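Type I site-specific restriction-modification system, R (Restriction) subunit (Vibrio vulnificus, PDB 3H1T) probably serves as the ATP-dependent motor and DNA-cutting subunit of a type I restriction enzyme, of which this fragment holds the N-terminal and two helicase-like domains. Local coordinates at residues A[107-110]-A[111-114]; A[183-186]-A[187-191]. All coordinates share one frame; numbering follows the deposited sequence.

Contact 1 (A[107-110]-A[111-114]); sequences AKDY and AEIL
D109 and E112, three residues apart on one helix, turn their carboxylates toward a shared water. The nearest oxygens, D109 OD1 and E112 OE1, stay 4.2 Å apart, and the two carboxylate planes are inclined by 68°. This water donates to both, lying 2.7 Å from D109 OD1 and 2.7 Å from E112 OE1, so its two hydrogens probably ease the repulsion of like charges at this exposed spot. D109 reaches the water because its CG lies anti to the backbone N (chi1 -151°), which leaves OD2 facing the next turn, 3.8 Å from I113 CD1. The other oxygen of E112, OE2, is hydrogen-bonded to the hydroxyl of Y132. K108 runs alongside E112 and points the same way, but its NZ stops 5.0 Å from E112 OE2, leaving charge attraction without a salt bridge; K108 also makes a cation-pi contact with F130. Behind these side chains stand four successive i to i+4 helix bonds. E112 N to K108 O is nearly straight, with an N-H...O angle of 166°, and L114 N to Y110 O is the shortest at 2.8 Å. L114 folds back over its own acceptor, its CG 3.2 Å from Y110 O. Helix 104-114 is the crossover of a beta-alpha-beta unit between parallel strands 86-93 and 118-122 of the mixed N-terminal sheet. A107 and Y110 rest on E92 and A111 on V90 of strand 86-93, while I113 and L114 meet F56 and, on helix 181-195, Y181.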
loop_
_atom_site.group_PDB
_atom_site.type_symbol
_atom_site.label_atom_id
_atom_site.label_comp_id
_atom_site.label_asym_id
_atom_site.label_seq_id
_atom_site.Cartn_x
_atom_site.Cartn_y
_atom_site.Cartn_z
ATOM N N ALA A 107 -20.059 13.810 6.448
ATOM C CA ALA A 107 -19.906 13.923 5.005
ATOM C C ALA A 107 -18.520 14.453 4.667
ATOM O O ALA A 107 -17.908 14.027 3.695
ATOM C CB ALA A 107 -20.973 14.842 4.430
ATOM N N LYS A 108 -18.034 15.393 5.471
ATOM C CA LYS A 108 -16.704 15.964 5.266
ATOM C C LYS A 108 -15.643 14.875 5.465
ATOM O O LYS A 108 -14.637 14.831 4.768
ATOM C CB LYS A 108 -16.451 17.113 6.256
ATOM C CG LYS A 108 -17.141 18.419 5.881
ATOM C CD LYS A 108 -16.933 19.528 6.906
ATOM C CE LYS A 108 -15.470 19.714 7.289
ATOM N NZ LYS A 108 -15.174 21.105 7.734
ATOM N N ASP A 109 -15.892 13.986 6.422
ATOM C CA ASP A 109 -14.967 12.901 6.717
ATOM C C ASP A 109 -14.844 11.921 5.550
ATOM O O ASP A 109 -13.770 11.381 5.320
ATOM C CB ASP A 109 -15.407 12.151 7.980
ATOM C CG ASP A 109 -14.237 11.534 8.734
ATOM O OD1 ASP A 109 -13.444 12.282 9.340
ATOM O OD2 ASP A 109 -14.112 10.291 8.724
ATOM N N TYR A 110 -15.936 11.687 4.824
ATOM C CA TYR A 110 -15.919 10.772 3.685
ATOM C C TYR A 110 -15.244 11.438 2.497
ATOM O O TYR A 110 -14.599 10.782 1.674
ATOM C CB TYR A 110 -17.339 10.372 3.268
ATOM C CG TYR A 110 -18.037 9.368 4.155
ATOM C CD1 TYR A 110 -17.472 8.121 4.418
ATOM C CD2 TYR A 110 -19.284 9.652 4.700
ATOM C CE1 TYR A 110 -18.137 7.171 5.209
ATOM C CE2 TYR A 110 -19.961 8.718 5.488
ATOM C CZ TYR A 110 -19.379 7.479 5.740
ATOM O OH TYR A 110 -20.038 6.569 6.538
ATOM N N ALA A 111 -15.428 12.747 2.407
ATOM C CA ALA A 111 -14.847 13.535 1.338
ATOM C C ALA A 111 -13.345 13.466 1.486
ATOM O O ALA A 111 -12.620 13.183 0.539
ATOM C CB ALA A 111 -15.315 14.969 1.445
ATOM N N GLU A 112 -12.884 13.721 2.704
ATOM C CA GLU A 112 -11.464 13.686 3.014
ATOM C C GLU A 112 -10.888 12.278 2.769
ATOM O O GLU A 112 -9.800 12.145 2.213
ATOM C CB GLU A 112 -11.245 14.147 4.462
ATOM C CG GLU A 112 -11.400 15.665 4.630
ATOM C CD GLU A 112 -11.898 16.100 6.009
ATOM O OE1 GLU A 112 -11.777 15.311 6.967
ATOM O OE2 GLU A 112 -12.403 17.237 6.137
ATOM N N ILE A 113 -11.607 11.226 3.149
ATOM C CA ILE A 113 -11.112 9.870 2.929
ATOM C C ILE A 113 -11.082 9.456 1.449
ATOM O O ILE A 113 -10.175 8.762 1.017
ATOM C CB ILE A 113 -11.974 8.834 3.692
ATOM C CG1 ILE A 113 -11.669 8.890 5.186
ATOM C CG2 ILE A 113 -11.699 7.426 3.178
ATOM C CD1 ILE A 113 -12.667 8.100 6.029
ATOM N N LEU A 114 -12.086 9.881 0.689
ATOM C CA LEU A 114 -12.190 9.550 -0.726
ATOM C C LEU A 114 -11.481 10.562 -1.624
ATOM O O LEU A 114 -11.516 10.440 -2.845
ATOM C CB LEU A 114 -13.662 9.455 -1.121
ATOM C CG LEU A 114 -14.543 8.418 -0.421
ATOM C CD1 LEU A 114 -15.992 8.739 -0.706
ATOM C CD2 LEU A 114 -14.201 7.012 -0.892
HETATM O O HOH W 1 -13.100 14.952 9.271
#

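Contact 2 (A[183-186]-A[187-191]); sequences QQIA and INRAV
Q183 O receives the shortest polar bond here, from I187 N at 2.8 Å, with an N-H...O angle of 168°. The I187 side chain also leans over this oxygen: CG1 sits anti to its own carbonyl carbon (chi1 -63°), and the branch continues with CD1 3.2 Å from Q183 O. One residue on, N188 N bonds to Q184 O at 2.9 Å, and the side-chain amide of N188 turns back over the same carbonyl without bonding to it; its OD1 is instead held by the hydroxyl of Y171. R189 N and A190 N continue the i to i+4 pattern to I185 O and A186 O.

I185 and R189 make the main side-chain contact. They lie side by side, pointing the same way, and I185 CG2 rests over one face of the guanidinium, 3.5 Å from R189 NE and displaced toward the rim. R189 is extended from CG to NE, which carries NH1 outward to the carbonyl oxygen of I357; both I185 and R189 also touch Y358 of strand 358-360. On helix 211-224, I187 meets Q217 and A190 meets I218. With a methyl over its face and NH1 bonded to a backbone carbonyl, R189 joins helix 181-195 to the start of edge strand 358-360 by both apolar packing and hydrogen bonding.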
loop_
_atom_site.group_PDB
_atom_site.type_symbol
_atom_site.label_atom_id
_atom_site.label_comp_id
_atom_site.label_asym_id
_atom_site.label_seq_id
_atom_site.Cartn_x
_atom_site.Cartn_y
_atom_site.Cartn_z
ATOM N N GLN A 183 -6.343 3.874 -4.562
ATOM C CA GLN A 183 -5.502 3.803 -5.760
ATOM C C GLN A 183 -5.947 4.884 -6.730
ATOM O O GLN A 183 -5.140 5.475 -7.452
ATOM C CB GLN A 183 -5.624 2.431 -6.413
ATOM C CG GLN A 183 -5.054 1.341 -5.537
ATOM C CD GLN A 183 -5.313 -0.066 -6.037
ATOM O OE1 GLN A 183 -4.614 -1.001 -5.648
ATOM N NE2 GLN A 183 -6.323 -0.230 -6.884
ATOM N N GLN A 184 -7.251 5.134 -6.743
ATOM C CA GLN A 184 -7.813 6.154 -7.595
ATOM C C GLN A 184 -7.350 7.542 -7.143
ATOM O O GLN A 184 -7.083 8.400 -7.981
ATOM C CB GLN A 184 -9.335 6.060 -7.576
ATOM C CG GLN A 184 -9.892 4.885 -8.356
ATOM C CD GLN A 184 -11.401 4.853 -8.350
ATOM O OE1 GLN A 184 -12.037 5.847 -8.676
ATOM N NE2 GLN A 184 -11.984 3.711 -7.988
ATOM N N ILE A 185 -7.277 7.770 -5.828
ATOM C CA ILE A 185 -6.821 9.050 -5.298
ATOM C C ILE A 185 -5.408 9.257 -5.807
ATOM O O ILE A 185 -5.081 10.283 -6.390
ATOM C CB ILE A 185 -6.737 9.057 -3.741
ATOM C CG1 ILE A 185 -8.076 8.638 -3.133
ATOM C CG2 ILE A 185 -6.335 10.429 -3.239
ATOM C CD1 ILE A 185 -9.229 9.389 -3.683
ATOM N N ALA A 186 -4.577 8.247 -5.587
ATOM C CA ALA A 186 -3.193 8.290 -6.013
ATOM C C ALA A 186 -3.091 8.588 -7.507
ATOM O O ALA A 186 -2.424 9.534 -7.923
ATOM C CB ALA A 186 -2.521 6.967 -5.699
ATOM N N ILE A 187 -3.769 7.783 -8.311
ATOM C CA ILE A 187 -3.729 7.958 -9.749
ATOM C C ILE A 187 -4.144 9.339 -10.234
ATOM O O ILE A 187 -3.436 9.949 -11.029
ATOM C CB ILE A 187 -4.606 6.896 -10.455
ATOM C CG1 ILE A 187 -4.047 5.498 -10.167
ATOM C CG2 ILE A 187 -4.638 7.162 -11.951
ATOM C CD1 ILE A 187 -5.018 4.390 -10.459
ATOM N N ASN A 188 -5.281 9.833 -9.759
ATOM C CA ASN A 188 -5.788 11.138 -10.165
ATOM C C ASN A 188 -4.910 12.320 -9.736
ATOM O O ASN A 188 -4.760 13.286 -10.487
ATOM C CB ASN A 188 -7.211 11.324 -9.633
ATOM C CG ASN A 188 -8.229 10.457 -10.367
ATOM O OD1 ASN A 188 -7.877 9.537 -11.109
ATOM N ND2 ASN A 188 -9.504 10.749 -10.151
ATOM N N ARG A 189 -4.328 12.251 -8.541
ATOM C CA ARG A 189 -3.482 13.347 -8.077
ATOM C C ARG A 189 -2.164 13.391 -8.823
ATOM O O ARG A 189 -1.542 14.448 -8.932
ATOM C CB ARG A 189 -3.210 13.234 -6.580
ATOM C CG ARG A 189 -4.463 13.360 -5.760
ATOM C CD ARG A 189 -4.158 13.663 -4.322
ATOM N NE ARG A 189 -5.386 13.770 -3.550
ATOM C CZ ARG A 189 -5.426 13.842 -2.229
ATOM N NH1 ARG A 189 -4.296 13.828 -1.526
ATOM N NH2 ARG A 189 -6.593 13.894 -1.611
ATOM N N ALA A 190 -1.743 12.236 -9.327
ATOM C CA ALA A 190 -0.506 12.131 -10.078
ATOM C C ALA A 190 -0.730 12.778 -11.435
ATOM O O ALA A 190 0.028 13.655 -11.852
ATOM C CB ALA A 190 -0.125 10.671 -10.247
ATOM N N VAL A 191 -1.793 12.346 -12.109
ATOM C CA VAL A 191 -2.159 12.869 -13.422
ATOM C C VAL A 191 -2.407 14.363 -13.338
ATOM O O VAL A 191 -2.043 15.119 -14.234
ATOM C CB VAL A 191 -3.431 12.185 -13.924
ATOM C CG1 VAL A 191 -3.889 12.815 -15.236
ATOM C CG2 VAL A 191 -3.178 10.695 -14.084
#

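Contact 1 comes first along the chain, on helix 104-114 of the N-terminal domain; contact 2 follows on helix 181-195, within the first helicase-like domain. Their centres are 16 Å apart, and the two helices meet where L114 approaches I185. Each helix serves a different sheet: the first crosses between strands of the six-stranded mixed sheet, the second lies against strand 358-360 of the seven-stranded parallel sheet. Q184 and N188 also touch strand 86-93, so the two contacts border one interface between the N-terminal domain and the probable ATP-driven motor.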